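Local coordinates for SusD-like protein BACOVA_02651 (PDB 5E75) that binds polysaccharide at the cell surface and probably captures xyloglucan before its transport into the periplasm for degradation, at residues Phe122-Leu133 with Pro147-Ile158. Sequence-based numbering, arbitrary orientation.
Sequences FYMLRIWGPVIL and PLNREEDVFQFI. With EDO (1,2-ethanediol), chain C.
With CG swung anti to the backbone N (chi1 179°), Leu125 drops its CD2 over the middle of the Phe155 ring, 3.5 Å from the ring centroid and almost on its normal, a CH-pi contact. The leucine is a knob in the hole formed by Glu151, Val154, Phe155 and Ile158. Leu133 has CG anti to the carbonyl carbon (chi1 -65°), and its CD2 rests over the Phe157 face, offset toward the rim. Leu133 N donates to Asn149 OD1 (3.0 Å), 163° at the hydrogen and in the carbonyl plane, while Asn149 N reaches Val131 O at 2.9 Å. The extended Glu151 side chain crosses Pro130 obliquely, its OE2 3.5 Å from Pro130 CD; Trp197 and a salt bridge to Arg430 hold the carboxylate. An ethanediol, probably from the crystallisation liquor, covers one face of the Tyr123 ring, O2 above its centre; Arg126 NH2 (3.0 Å to O1) and Cys119 O also bond it. An alanine replacing Tyr123 would probably cost the diol its aromatic floor and open a gap beside Tyr423. A loop thus returns the chain from helix 103-125 onto helix 151-168 in this helical, TPR-clan SusD-family region, with helix 70-95 against Val131 and helix 180-195 against Phe122.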
loop_
_atom_site.group_PDB
_atom_site.type_symbol
_atom_site.label_atom_id
_atom_site.label_comp_id
_atom_site.label_asym_id
_atom_site.label_seq_id
_atom_site.Cartn_x
_atom_site.Cartn_y
_atom_site.Cartn_z
ATOM N N PHE A 122 -1.312 -8.523 -8.502
ATOM C CA PHE A 122 -1.916 -8.711 -7.181
ATOM C C PHE A 122 -2.652 -7.456 -6.731
ATOM O O PHE A 122 -3.733 -7.550 -6.118
ATOM C CB PHE A 122 -0.852 -9.157 -6.172
ATOM C CG PHE A 122 -1.388 -9.625 -4.819
ATOM C CD1 PHE A 122 -2.535 -10.400 -4.685
ATOM C CD2 PHE A 122 -0.681 -9.326 -3.680
ATOM C CE1 PHE A 122 -2.953 -10.819 -3.431
ATOM C CE2 PHE A 122 -1.104 -9.752 -2.427
ATOM C CZ PHE A 122 -2.226 -10.490 -2.314
ATOM N N TYR A 123 -2.132 -6.267 -7.036
ATOM C CA TYR A 123 -2.904 -5.053 -6.799
ATOM C C TYR A 123 -4.183 -5.051 -7.647
ATOM O O TYR A 123 -5.289 -4.799 -7.142
ATOM C CB TYR A 123 -2.086 -3.809 -7.121
ATOM C CG TYR A 123 -1.003 -3.437 -6.119
ATOM C CD1 TYR A 123 -1.273 -3.300 -4.765
ATOM C CD2 TYR A 123 0.295 -3.178 -6.554
ATOM C CE1 TYR A 123 -0.290 -2.938 -3.887
ATOM C CE2 TYR A 123 1.293 -2.805 -5.677
ATOM C CZ TYR A 123 0.993 -2.677 -4.335
ATOM O OH TYR A 123 1.970 -2.309 -3.419
ATOM N N MET A 124 -4.053 -5.322 -8.945
ATOM C CA MET A 124 -5.220 -5.285 -9.837
ATOM C C MET A 124 -6.319 -6.256 -9.426
ATOM O O MET A 124 -7.514 -5.948 -9.531
ATOM C CB MET A 124 -4.817 -5.566 -11.274
ATOM C CG MET A 124 -4.043 -4.413 -11.891
ATOM S SD MET A 124 -4.051 -4.402 -13.690
ATOM C CE MET A 124 -2.670 -5.442 -13.970
ATOM N N LEU A 125 -5.915 -7.423 -8.932
ATOM C CA LEU A 125 -6.843 -8.458 -8.492
ATOM C C LEU A 125 -7.738 -7.949 -7.353
ATOM O O LEU A 125 -8.879 -8.392 -7.216
ATOM C CB LEU A 125 -6.041 -9.668 -8.040
ATOM C CG LEU A 125 -6.797 -10.888 -7.503
ATOM C CD1 LEU A 125 -7.776 -11.451 -8.534
ATOM C CD2 LEU A 125 -5.827 -11.957 -7.096
ATOM N N ARG A 126 -7.213 -7.033 -6.546
ATOM C CA ARG A 126 -7.915 -6.494 -5.387
ATOM C C ARG A 126 -8.430 -5.063 -5.656
ATOM O O ARG A 126 -8.638 -4.303 -4.690
ATOM C CB ARG A 126 -6.965 -6.539 -4.141
ATOM C CG ARG A 126 -6.368 -7.998 -3.740
ATOM C CD ARG A 126 -5.188 -7.974 -2.683
ATOM N NE ARG A 126 -3.982 -7.361 -3.211
ATOM C CZ ARG A 126 -2.980 -6.923 -2.484
ATOM N NH1 ARG A 126 -3.029 -6.994 -1.152
ATOM N NH2 ARG A 126 -1.954 -6.327 -3.069
ATOM N N ILE A 127 -8.571 -4.688 -6.943
ATOM C CA ILE A 127 -9.235 -3.461 -7.415
ATOM C C ILE A 127 -10.375 -3.815 -8.368
ATOM O O ILE A 127 -11.530 -3.457 -8.123
ATOM C CB ILE A 127 -8.252 -2.496 -8.163
ATOM C CG1 ILE A 127 -7.178 -1.991 -7.220
ATOM C CG2 ILE A 127 -9.018 -1.304 -8.802
ATOM C CD1 ILE A 127 -5.963 -1.372 -7.933
ATOM N N TRP A 128 -10.052 -4.541 -9.436
ATOM C CA TRP A 128 -11.015 -4.937 -10.465
ATOM C C TRP A 128 -11.440 -6.408 -10.387
ATOM O O TRP A 128 -12.549 -6.743 -10.810
ATOM C CB TRP A 128 -10.449 -4.678 -11.873
ATOM C CG TRP A 128 -10.304 -3.219 -12.173
ATOM C CD1 TRP A 128 -11.310 -2.365 -12.505
ATOM C CD2 TRP A 128 -9.105 -2.437 -12.132
ATOM N NE1 TRP A 128 -10.817 -1.089 -12.670
ATOM C CE2 TRP A 128 -9.462 -1.109 -12.462
ATOM C CE3 TRP A 128 -7.766 -2.725 -11.852
ATOM C CZ2 TRP A 128 -8.537 -0.074 -12.493
ATOM C CZ3 TRP A 128 -6.844 -1.697 -11.908
ATOM C CH2 TRP A 128 -7.234 -0.386 -12.226
ATOM N N GLY A 129 -10.579 -7.274 -9.851
ATOM C CA GLY A 129 -10.838 -8.710 -9.851
ATOM C C GLY A 129 -10.298 -9.313 -11.137
ATOM O O GLY A 129 -9.092 -9.334 -11.323
ATOM N N PRO A 130 -11.173 -9.774 -12.048
ATOM C CA PRO A 130 -10.677 -10.251 -13.339
ATOM C C PRO A 130 -9.913 -9.159 -14.066
ATOM O O PRO A 130 -10.331 -7.996 -14.080
ATOM C CB PRO A 130 -11.966 -10.619 -14.096
ATOM C CG PRO A 130 -12.985 -10.868 -13.023
ATOM C CD PRO A 130 -12.640 -9.898 -11.939
ATOM N N VAL A 131 -8.793 -9.529 -14.672
ATOM C CA VAL A 131 -8.030 -8.610 -15.524
ATOM C C VAL A 131 -7.421 -9.421 -16.668
ATOM O O VAL A 131 -7.525 -10.651 -16.665
ATOM C CB VAL A 131 -6.921 -7.842 -14.742
ATOM C CG1 VAL A 131 -7.539 -6.820 -13.782
ATOM C CG2 VAL A 131 -6.006 -8.797 -14.006
ATOM N N ILE A 132 -6.814 -8.758 -17.650
ATOM C CA ILE A 132 -6.219 -9.448 -18.789
ATOM C C ILE A 132 -4.786 -9.861 -18.449
ATOM O O ILE A 132 -3.947 -9.000 -18.161
ATOM C CB ILE A 132 -6.203 -8.524 -20.021
ATOM C CG1 ILE A 132 -7.623 -8.064 -20.347
ATOM C CG2 ILE A 132 -5.592 -9.233 -21.212
ATOM C CD1 ILE A 132 -7.706 -6.907 -21.322
ATOM N N LEU A 133 -4.513 -11.161 -18.476
ATOM C CA LEU A 133 -3.168 -11.689 -18.255
ATOM C C LEU A 133 -2.369 -11.655 -19.550
ATOM O O LEU A 133 -2.859 -12.083 -20.602
ATOM C CB LEU A 133 -3.263 -13.121 -17.723
ATOM C CG LEU A 133 -3.916 -13.232 -16.334
ATOM C CD1 LEU A 133 -4.118 -14.700 -15.998
ATOM C CD2 LEU A 133 -3.066 -12.538 -15.273
ATOM N N PRO A 147 -9.933 -10.873 -24.069
ATOM C CA PRO A 147 -10.827 -11.074 -22.933
ATOM C C PRO A 147 -10.134 -10.999 -21.581
ATOM O O PRO A 147 -8.918 -11.197 -21.465
ATOM C CB PRO A 147 -11.345 -12.496 -23.156
ATOM C CG PRO A 147 -10.274 -13.179 -23.922
ATOM C CD PRO A 147 -9.684 -12.132 -24.802
ATOM N N LEU A 148 -10.935 -10.698 -20.571
ATOM C CA LEU A 148 -10.530 -10.831 -19.189
ATOM C C LEU A 148 -10.275 -12.290 -18.850
ATOM O O LEU A 148 -10.878 -13.188 -19.437
ATOM C CB LEU A 148 -11.653 -10.322 -18.297
ATOM C CG LEU A 148 -11.982 -8.831 -18.384
ATOM C CD1 LEU A 148 -13.382 -8.573 -17.832
ATOM C CD2 LEU A 148 -10.951 -8.063 -17.605
ATOM N N ASN A 149 -9.395 -12.516 -17.880
ATOM C CA ASN A 149 -9.212 -13.840 -17.301
ATOM C C ASN A 149 -9.771 -13.909 -15.888
ATOM O O ASN A 149 -9.925 -12.884 -15.222
ATOM C CB ASN A 149 -7.728 -14.198 -17.329
ATOM C CG ASN A 149 -7.183 -14.249 -18.739
ATOM O OD1 ASN A 149 -6.307 -13.464 -19.124
ATOM N ND2 ASN A 149 -7.714 -15.168 -19.536
ATOM N N ARG A 150 -10.082 -15.117 -15.425
ATOM C CA ARG A 150 -10.792 -15.283 -14.156
ATOM C C ARG A 150 -9.904 -14.975 -12.962
ATOM O O ARG A 150 -8.691 -15.072 -13.045
ATOM C CB ARG A 150 -11.311 -16.714 -14.021
ATOM C CG ARG A 150 -12.203 -17.168 -15.175
ATOM C CD ARG A 150 -12.432 -18.674 -15.114
ATOM N NE ARG A 150 -11.158 -19.369 -15.249
ATOM C CZ ARG A 150 -11.007 -20.682 -15.363
ATOM N NH1 ARG A 150 -12.067 -21.483 -15.376
ATOM N NH2 ARG A 150 -9.788 -21.189 -15.488
ATOM N N GLU A 151 -10.517 -14.583 -11.854
ATOM C CA GLU A 151 -9.785 -14.347 -10.624
ATOM C C GLU A 151 -8.853 -15.521 -10.275
ATOM O O GLU A 151 -7.710 -15.293 -9.875
ATOM C CB GLU A 151 -10.769 -14.029 -9.485
ATOM C CG GLU A 151 -11.475 -12.679 -9.682
ATOM C CD GLU A 151 -12.534 -12.350 -8.639
ATOM O OE1 GLU A 151 -12.679 -13.086 -7.643
ATOM O OE2 GLU A 151 -13.243 -11.338 -8.821
ATOM N N GLU A 152 -9.303 -16.771 -10.422
ATOM C CA GLU A 152 -8.433 -17.896 -10.098
ATOM C C GLU A 152 -7.213 -17.967 -11.015
ATOM O O GLU A 152 -6.136 -18.332 -10.554
ATOM C CB GLU A 152 -9.186 -19.246 -10.091
ATOM C CG GLU A 152 -10.092 -19.465 -8.870
ATOM C CD GLU A 152 -9.323 -19.406 -7.551
ATOM O OE1 GLU A 152 -8.298 -20.121 -7.444
ATOM O OE2 GLU A 152 -9.735 -18.640 -6.636
ATOM N N ASP A 153 -7.386 -17.636 -12.296
ATOM C CA ASP A 153 -6.267 -17.596 -13.231
ATOM C C ASP A 153 -5.248 -16.555 -12.789
ATOM O O ASP A 153 -4.037 -16.787 -12.875
ATOM C CB ASP A 153 -6.712 -17.204 -14.653
ATOM C CG ASP A 153 -7.626 -18.214 -15.317
ATOM O OD1 ASP A 153 -7.269 -19.400 -15.434
ATOM O OD2 ASP A 153 -8.688 -17.775 -15.810
ATOM N N VAL A 154 -5.739 -15.389 -12.364
ATOM C CA VAL A 154 -4.881 -14.278 -11.970
ATOM C C VAL A 154 -4.059 -14.710 -10.759
ATOM O O VAL A 154 -2.840 -14.536 -10.738
ATOM C CB VAL A 154 -5.681 -12.989 -11.714
ATOM C CG1 VAL A 154 -4.751 -11.851 -11.297
ATOM C CG2 VAL A 154 -6.433 -12.570 -12.972
ATOM N N PHE A 155 -4.703 -15.359 -9.783
ATOM C CA PHE A 155 -3.958 -15.893 -8.653
ATOM C C PHE A 155 -2.849 -16.850 -9.088
ATOM O O PHE A 155 -1.725 -16.760 -8.604
ATOM C CB PHE A 155 -4.876 -16.645 -7.683
ATOM C CG PHE A 155 -5.444 -15.812 -6.557
ATOM C CD1 PHE A 155 -4.615 -15.288 -5.567
ATOM C CD2 PHE A 155 -6.803 -15.624 -6.438
ATOM C CE1 PHE A 155 -5.140 -14.558 -4.510
ATOM C CE2 PHE A 155 -7.330 -14.897 -5.385
ATOM C CZ PHE A 155 -6.496 -14.368 -4.429
ATOM N N GLN A 156 -3.163 -17.793 -9.971
ATOM C CA GLN A 156 -2.156 -18.760 -10.384
ATOM C C GLN A 156 -1.001 -18.087 -11.130
ATOM O O GLN A 156 0.155 -18.459 -10.949
ATOM C CB GLN A 156 -2.800 -19.857 -11.234
ATOM C CG GLN A 156 -1.843 -20.974 -11.607
ATOM C CD GLN A 156 -1.445 -21.794 -10.411
ATOM O OE1 GLN A 156 -2.301 -22.310 -9.688
ATOM N NE2 GLN A 156 -0.152 -21.901 -10.159
ATOM N N PHE A 157 -1.306 -17.076 -11.942
ATOM C CA PHE A 157 -0.292 -16.355 -12.708
ATOM C C PHE A 157 0.665 -15.646 -11.743
ATOM O O PHE A 157 1.886 -15.682 -11.903
ATOM C CB PHE A 157 -1.021 -15.377 -13.640
ATOM C CG PHE A 157 -0.142 -14.692 -14.641
ATOM C CD1 PHE A 157 0.571 -13.555 -14.303
ATOM C CD2 PHE A 157 -0.061 -15.168 -15.936
ATOM C CE1 PHE A 157 1.374 -12.915 -15.232
ATOM C CE2 PHE A 157 0.731 -14.539 -16.871
ATOM C CZ PHE A 157 1.454 -13.406 -16.525
ATOM N N ILE A 158 0.098 -14.991 -10.736
ATOM C CA ILE A 158 0.879 -14.331 -9.698
ATOM C C ILE A 158 1.780 -15.327 -8.958
ATOM O O ILE A 158 2.972 -15.096 -8.777
ATOM C CB ILE A 158 -0.066 -13.638 -8.693
ATOM C CG1 ILE A 158 -0.764 -12.425 -9.319
ATOM C CG2 ILE A 158 0.665 -13.195 -7.442
ATOM C CD1 ILE A 158 -2.021 -11.989 -8.578
HETATM C C1 EDO C . 1.644 -6.864 -2.502
HETATM O O1 EDO C . 0.678 -6.351 -1.588
HETATM C C2 EDO C . 1.759 -5.966 -3.727
HETATM O O2 EDO C . 0.780 -6.306 -4.712
#